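Local coordinates for protein fatty acid synthase 1, isoform A (Drosophila melanogaster, PDB 6FN6) that probably builds long-chain saturated fatty acids from acetyl-CoA and malonyl-CoA, this piece being its modifying region with dehydratase, enoylreductase and ketoreductase activities, at residues Glu400-Tyr413 with Glu431-Lys445. Sequence-based numbering, arbitrary orientation.
Sequences ENGFLILEETLPTY and EQSLGATRVLVLARK
Leu-406 and Val-441 exchange both backbone hydrogen bonds, as do Leu-404 with Ala-443 and Glu-408 with Val-439, a worked example of antiparallel pairing between strands 402-409 and 438-445. Between these rungs, Leu-442 CD1 packs on Ile-405 CG1 and Leu-440 CD1 on Ile-405 CG2, both at 3.8 Å. Tyr-413, on helix 410-423, which follows strand 402-409, has CG anti to its backbone N (chi1 173°), which brings the ring over Val-441; CG2 of that valine makes a CH-pi contact 3.8 Å from the ring centroid. The phenol OH donates to Glu-431 OE2 (2.6 Å) from above the carboxylate plane, while Arg-418 takes OE1. A phenylalanine in place of Tyr-413 would probably keep the valine contact but leave Glu-431 OE2 without this donor. At the far end, Phe-403 CZ lies over one face of the Arg-444 guanidinium, the planes 23° apart; Arg-444 NE donates to Asn-401 O (3.3 Å), NH1 to Lys-538 O. Glu-407 OE2 has a long salt bridge with Arg-438 NH1 (3.7 Å), well out of the guanidinium plane, while OE1 pairs with Arg-283. Strand 438-445 runs between 402-409 and 426-433, antiparallel to both, consistent with the reversed strand of a methyltransferase-like fold; strand 374-380 flanks 402-409, and helix 279-296 packs on Phe-403, Ile-405 and Leu-440.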
loop_
_atom_site.group_PDB
_atom_site.type_symbol
_atom_site.label_atom_id
_atom_site.label_comp_id
_atom_site.label_asym_id
_atom_site.label_seq_id
_atom_site.Cartn_x
_atom_site.Cartn_y
_atom_site.Cartn_z
ATOM N N GLU A 400 -66.120 3.387 51.918
ATOM C CA GLU A 400 -66.638 4.398 52.838
ATOM C C GLU A 400 -65.814 5.686 52.833
ATOM O O GLU A 400 -66.372 6.782 52.843
ATOM C CB GLU A 400 -66.693 3.831 54.260
ATOM C CG GLU A 400 -67.550 4.635 55.229
ATOM C CD GLU A 400 -69.027 4.591 54.881
ATOM O OE1 GLU A 400 -69.401 3.845 53.951
ATOM O OE2 GLU A 400 -69.816 5.304 55.539
ATOM N N ASN A 401 -64.492 5.553 52.824
ATOM C CA ASN A 401 -63.606 6.715 52.821
ATOM C C ASN A 401 -63.162 7.109 51.407
ATOM O O ASN A 401 -62.185 7.841 51.236
ATOM C CB ASN A 401 -62.381 6.446 53.700
ATOM C CG ASN A 401 -61.673 5.157 53.338
ATOM O OD1 ASN A 401 -61.851 4.619 52.246
ATOM N ND2 ASN A 401 -60.861 4.652 54.259
ATOM N N GLY A 402 -63.884 6.630 50.398
ATOM C CA GLY A 402 -63.545 6.919 49.016
ATOM C C GLY A 402 -63.845 8.354 48.626
ATOM O O GLY A 402 -64.472 9.093 49.384
ATOM N N PHE A 403 -63.395 8.750 47.440
ATOM C CA PHE A 403 -63.574 10.123 46.975
ATOM C C PHE A 403 -64.455 10.201 45.732
ATOM O O PHE A 403 -64.731 9.190 45.086
ATOM C CB PHE A 403 -62.218 10.762 46.679
ATOM C CG PHE A 403 -61.385 11.010 47.903
ATOM C CD1 PHE A 403 -60.574 10.012 48.420
ATOM C CD2 PHE A 403 -61.414 12.238 48.542
ATOM C CE1 PHE A 403 -59.804 10.236 49.544
ATOM C CE2 PHE A 403 -60.649 12.468 49.668
ATOM C CZ PHE A 403 -59.842 11.465 50.170
ATOM N N LEU A 404 -64.912 11.410 45.421
ATOM C CA LEU A 404 -65.595 11.678 44.162
ATOM C C LEU A 404 -64.899 12.826 43.443
ATOM O O LEU A 404 -64.796 13.930 43.978
ATOM C CB LEU A 404 -67.066 12.029 44.391
ATOM C CG LEU A 404 -67.987 10.977 45.009
ATOM C CD1 LEU A 404 -69.373 11.568 45.197
ATOM C CD2 LEU A 404 -68.051 9.723 44.154
ATOM N N ILE A 405 -64.415 12.563 42.236
ATOM C CA ILE A 405 -63.823 13.608 41.414
ATOM C C ILE A 405 -64.884 14.063 40.422
ATOM O O ILE A 405 -65.181 13.365 39.454
ATOM C CB ILE A 405 -62.550 13.127 40.690
ATOM C CG1 ILE A 405 -61.598 12.437 41.673
ATOM C CG2 ILE A 405 -61.855 14.306 40.026
ATOM C CD1 ILE A 405 -60.387 11.807 41.016
ATOM N N LEU A 406 -65.466 15.230 40.675
ATOM C CA LEU A 406 -66.571 15.717 39.860
ATOM C C LEU A 406 -66.220 17.029 39.166
ATOM O O LEU A 406 -65.992 18.047 39.819
ATOM C CB LEU A 406 -67.822 15.903 40.723
ATOM C CG LEU A 406 -68.237 14.692 41.564
ATOM C CD1 LEU A 406 -69.388 15.050 42.487
ATOM C CD2 LEU A 406 -68.611 13.512 40.680
ATOM N N GLU A 407 -66.167 16.995 37.839
ATOM C CA GLU A 407 -65.999 18.209 37.053
ATOM C C GLU A 407 -67.381 18.782 36.783
ATOM O O GLU A 407 -68.247 18.104 36.229
ATOM C CB GLU A 407 -65.248 17.932 35.747
ATOM C CG GLU A 407 -65.248 19.099 34.763
ATOM C CD GLU A 407 -64.325 18.878 33.570
ATOM O OE1 GLU A 407 -63.396 18.047 33.672
ATOM O OE2 GLU A 407 -64.532 19.536 32.527
ATOM N N GLU A 408 -67.586 20.031 37.181
ATOM C CA GLU A 408 -68.895 20.660 37.073
ATOM C C GLU A 408 -68.789 22.038 36.441
ATOM O O GLU A 408 -67.705 22.615 36.367
ATOM C CB GLU A 408 -69.543 20.781 38.458
ATOM C CG GLU A 408 -69.729 19.460 39.188
ATOM C CD GLU A 408 -70.831 18.611 38.597
ATOM O OE1 GLU A 408 -71.777 19.182 38.014
ATOM O OE2 GLU A 408 -70.752 17.371 38.715
ATOM N N THR A 409 -69.919 22.555 35.970
ATOM C CA THR A 409 -69.984 23.942 35.534
ATOM C C THR A 409 -70.174 24.812 36.770
ATOM O O THR A 409 -70.980 24.494 37.644
ATOM C CB THR A 409 -71.130 24.184 34.534
ATOM O OG1 THR A 409 -72.390 23.956 35.178
ATOM C CG2 THR A 409 -71.000 23.252 33.340
ATOM N N LEU A 410 -69.427 25.908 36.840
ATOM C CA LEU A 410 -69.409 26.753 38.030
ATOM C C LEU A 410 -70.786 27.307 38.410
ATOM O O LEU A 410 -71.189 27.208 39.569
ATOM C CB LEU A 410 -68.427 27.910 37.839
ATOM C CG LEU A 410 -68.192 28.811 39.057
ATOM C CD1 LEU A 410 -67.815 28.009 40.297
ATOM C CD2 LEU A 410 -67.117 29.836 38.749
ATOM N N PRO A 411 -71.514 27.893 37.443
ATOM C CA PRO A 411 -72.816 28.444 37.839
ATOM C C PRO A 411 -73.735 27.402 38.470
ATOM O O PRO A 411 -74.330 27.670 39.511
ATOM C CB PRO A 411 -73.397 28.971 36.519
ATOM C CG PRO A 411 -72.600 28.325 35.446
ATOM C CD PRO A 411 -71.239 28.130 36.017
ATOM N N THR A 412 -73.840 26.230 37.852
ATOM C CA THR A 412 -74.707 25.174 38.365
ATOM C C THR A 412 -74.208 24.648 39.706
ATOM O O THR A 412 -74.990 24.469 40.640
ATOM C CB THR A 412 -74.817 23.996 37.378
ATOM O OG1 THR A 412 -73.512 23.461 37.115
ATOM C CG2 THR A 412 -75.456 24.447 36.076
ATOM N N TYR A 413 -72.906 24.399 39.797
ATOM C CA TYR A 413 -72.329 23.847 41.015
ATOM C C TYR A 413 -72.628 24.742 42.216
ATOM O O TYR A 413 -72.799 24.260 43.338
ATOM C CB TYR A 413 -70.818 23.666 40.868
ATOM C CG TYR A 413 -70.148 23.246 42.154
ATOM C CD1 TYR A 413 -70.417 22.008 42.724
ATOM C CD2 TYR A 413 -69.263 24.090 42.809
ATOM C CE1 TYR A 413 -69.815 21.620 43.905
ATOM C CE2 TYR A 413 -68.657 23.711 43.992
ATOM C CZ TYR A 413 -68.938 22.474 44.535
ATOM O OH TYR A 413 -68.337 22.091 45.711
ATOM N N GLU A 431 -61.849 22.382 45.959
ATOM C CA GLU A 431 -62.485 23.018 44.813
ATOM C C GLU A 431 -61.440 23.741 43.979
ATOM O O GLU A 431 -60.893 24.761 44.399
ATOM C CB GLU A 431 -63.572 23.998 45.251
ATOM C CG GLU A 431 -64.839 23.334 45.753
ATOM C CD GLU A 431 -65.831 24.330 46.325
ATOM O OE1 GLU A 431 -65.588 25.551 46.210
ATOM O OE2 GLU A 431 -66.859 23.890 46.877
ATOM N N GLN A 432 -61.156 23.196 42.803
ATOM C CA GLN A 432 -60.174 23.787 41.907
ATOM C C GLN A 432 -60.853 24.304 40.648
ATOM O O GLN A 432 -61.590 23.579 39.978
ATOM C CB GLN A 432 -59.085 22.770 41.546
ATOM C CG GLN A 432 -58.100 23.250 40.479
ATOM C CD GLN A 432 -57.386 24.530 40.867
ATOM O OE1 GLN A 432 -56.628 24.559 41.839
ATOM N NE2 GLN A 432 -57.622 25.597 40.107
ATOM N N SER A 433 -60.610 25.571 40.342
ATOM C CA SER A 433 -61.196 26.199 39.170
ATOM C C SER A 433 -60.616 25.581 37.907
ATOM O O SER A 433 -59.444 25.203 37.872
ATOM C CB SER A 433 -60.945 27.708 39.179
ATOM O OG SER A 433 -59.558 27.987 39.118
ATOM N N LEU A 434 -61.452 25.467 36.882
ATOM C CA LEU A 434 -61.010 25.047 35.561
ATOM C C LEU A 434 -61.347 26.186 34.615
ATOM O O LEU A 434 -62.219 26.070 33.752
ATOM C CB LEU A 434 -61.692 23.744 35.136
ATOM C CG LEU A 434 -61.387 22.532 36.021
ATOM C CD1 LEU A 434 -62.227 21.330 35.620
ATOM C CD2 LEU A 434 -59.906 22.189 35.959
ATOM N N GLY A 435 -60.644 27.298 34.800
ATOM C CA GLY A 435 -61.005 28.539 34.153
ATOM C C GLY A 435 -62.184 29.096 34.915
ATOM O O GLY A 435 -62.316 28.866 36.117
ATOM N N ALA A 436 -63.040 29.835 34.226
ATOM C CA ALA A 436 -64.298 30.260 34.812
ATOM C C ALA A 436 -65.381 29.387 34.200
ATOM O O ALA A 436 -65.143 28.712 33.200
ATOM C CB ALA A 436 -64.558 31.729 34.557
ATOM N N THR A 437 -66.562 29.382 34.803
ATOM C CA THR A 437 -67.673 28.550 34.339
ATOM C C THR A 437 -67.459 27.054 34.583
ATOM O O THR A 437 -68.350 26.256 34.293
ATOM C CB THR A 437 -67.969 28.750 32.827
ATOM O OG1 THR A 437 -66.768 28.618 32.055
ATOM C CG2 THR A 437 -68.593 30.119 32.580
ATOM N N ARG A 438 -66.295 26.662 35.093
ATOM C CA ARG A 438 -66.056 25.251 35.403
ATOM C C ARG A 438 -65.165 25.089 36.630
ATOM O O ARG A 438 -64.350 25.958 36.943
ATOM C CB ARG A 438 -65.434 24.521 34.211
ATOM C CG ARG A 438 -66.417 24.212 33.094
ATOM C CD ARG A 438 -65.943 23.050 32.236
ATOM N NE ARG A 438 -66.996 22.575 31.342
ATOM C CZ ARG A 438 -67.877 21.626 31.646
ATOM N NH1 ARG A 438 -67.852 21.037 32.834
ATOM N NH2 ARG A 438 -68.795 21.267 30.758
ATOM N N VAL A 439 -65.338 23.966 37.320
ATOM C CA VAL A 439 -64.613 23.696 38.556
ATOM C C VAL A 439 -64.428 22.194 38.759
ATOM O O VAL A 439 -65.306 21.403 38.417
ATOM C CB VAL A 439 -65.343 24.329 39.768
ATOM C CG1 VAL A 439 -66.751 23.757 39.908
ATOM C CG2 VAL A 439 -64.542 24.123 41.049
ATOM N N LEU A 440 -63.283 21.805 39.312
ATOM C CA LEU A 440 -63.058 20.412 39.684
ATOM C C LEU A 440 -63.280 20.254 41.187
ATOM O O LEU A 440 -62.626 20.918 41.996
ATOM C CB LEU A 440 -61.649 19.960 39.293
ATOM C CG LEU A 440 -61.366 18.455 39.394
ATOM C CD1 LEU A 440 -62.201 17.668 38.387
ATOM C CD2 LEU A 440 -59.882 18.163 39.199
ATOM N N VAL A 441 -64.213 19.382 41.555
ATOM C CA VAL A 441 -64.587 19.206 42.951
ATOM C C VAL A 441 -64.200 17.817 43.440
ATOM O O VAL A 441 -64.578 16.807 42.845
ATOM C CB VAL A 441 -66.100 19.447 43.149
ATOM C CG1 VAL A 441 -66.470 19.358 44.621
ATOM C CG2 VAL A 441 -66.508 20.799 42.579
ATOM N N LEU A 442 -63.451 17.775 44.535
ATOM C CA LEU A 442 -63.134 16.518 45.198
ATOM C C LEU A 442 -64.008 16.378 46.446
ATOM O O LEU A 442 -63.911 17.186 47.373
ATOM C CB LEU A 442 -61.648 16.459 45.560
ATOM C CG LEU A 442 -61.136 15.123 46.108
ATOM C CD1 LEU A 442 -61.215 14.026 45.059
ATOM C CD2 LEU A 442 -59.715 15.264 46.619
ATOM N N ALA A 443 -64.853 15.351 46.467
ATOM C CA ALA A 443 -65.824 15.182 47.545
ATOM C C ALA A 443 -65.568 13.903 48.332
ATOM O O ALA A 443 -64.976 12.953 47.821
ATOM C CB ALA A 443 -67.235 15.179 46.984
ATOM N N ARG A 444 -66.037 13.895 49.576
ATOM C CA ARG A 444 -65.809 12.792 50.501
ATOM C C ARG A 444 -66.833 12.864 51.634
ATOM O O ARG A 444 -67.310 13.949 51.966
ATOM C CB ARG A 444 -64.388 12.863 51.068
ATOM C CG ARG A 444 -63.907 11.612 51.783
ATOM C CD ARG A 444 -62.632 11.904 52.568
ATOM N NE ARG A 444 -61.760 10.739 52.705
ATOM C CZ ARG A 444 -60.596 10.748 53.351
ATOM N NH1 ARG A 444 -60.170 11.857 53.941
ATOM N NH2 ARG A 444 -59.864 9.644 53.421
ATOM N N LYS A 445 -67.190 11.719 52.212
ATOM C CA LYS A 445 -68.046 11.716 53.395
ATOM C C LYS A 445 -67.257 12.280 54.574
ATOM O O LYS A 445 -66.096 11.932 54.776
ATOM C CB LYS A 445 -68.557 10.308 53.721
ATOM C CG LYS A 445 -69.699 9.827 52.834
ATOM C CD LYS A 445 -70.287 8.511 53.338
ATOM C CE LYS A 445 -71.554 8.729 54.157
ATOM N NZ LYS A 445 -72.700 9.185 53.316
HETATM O O HOH W 1 -66.569 9.367 51.403
#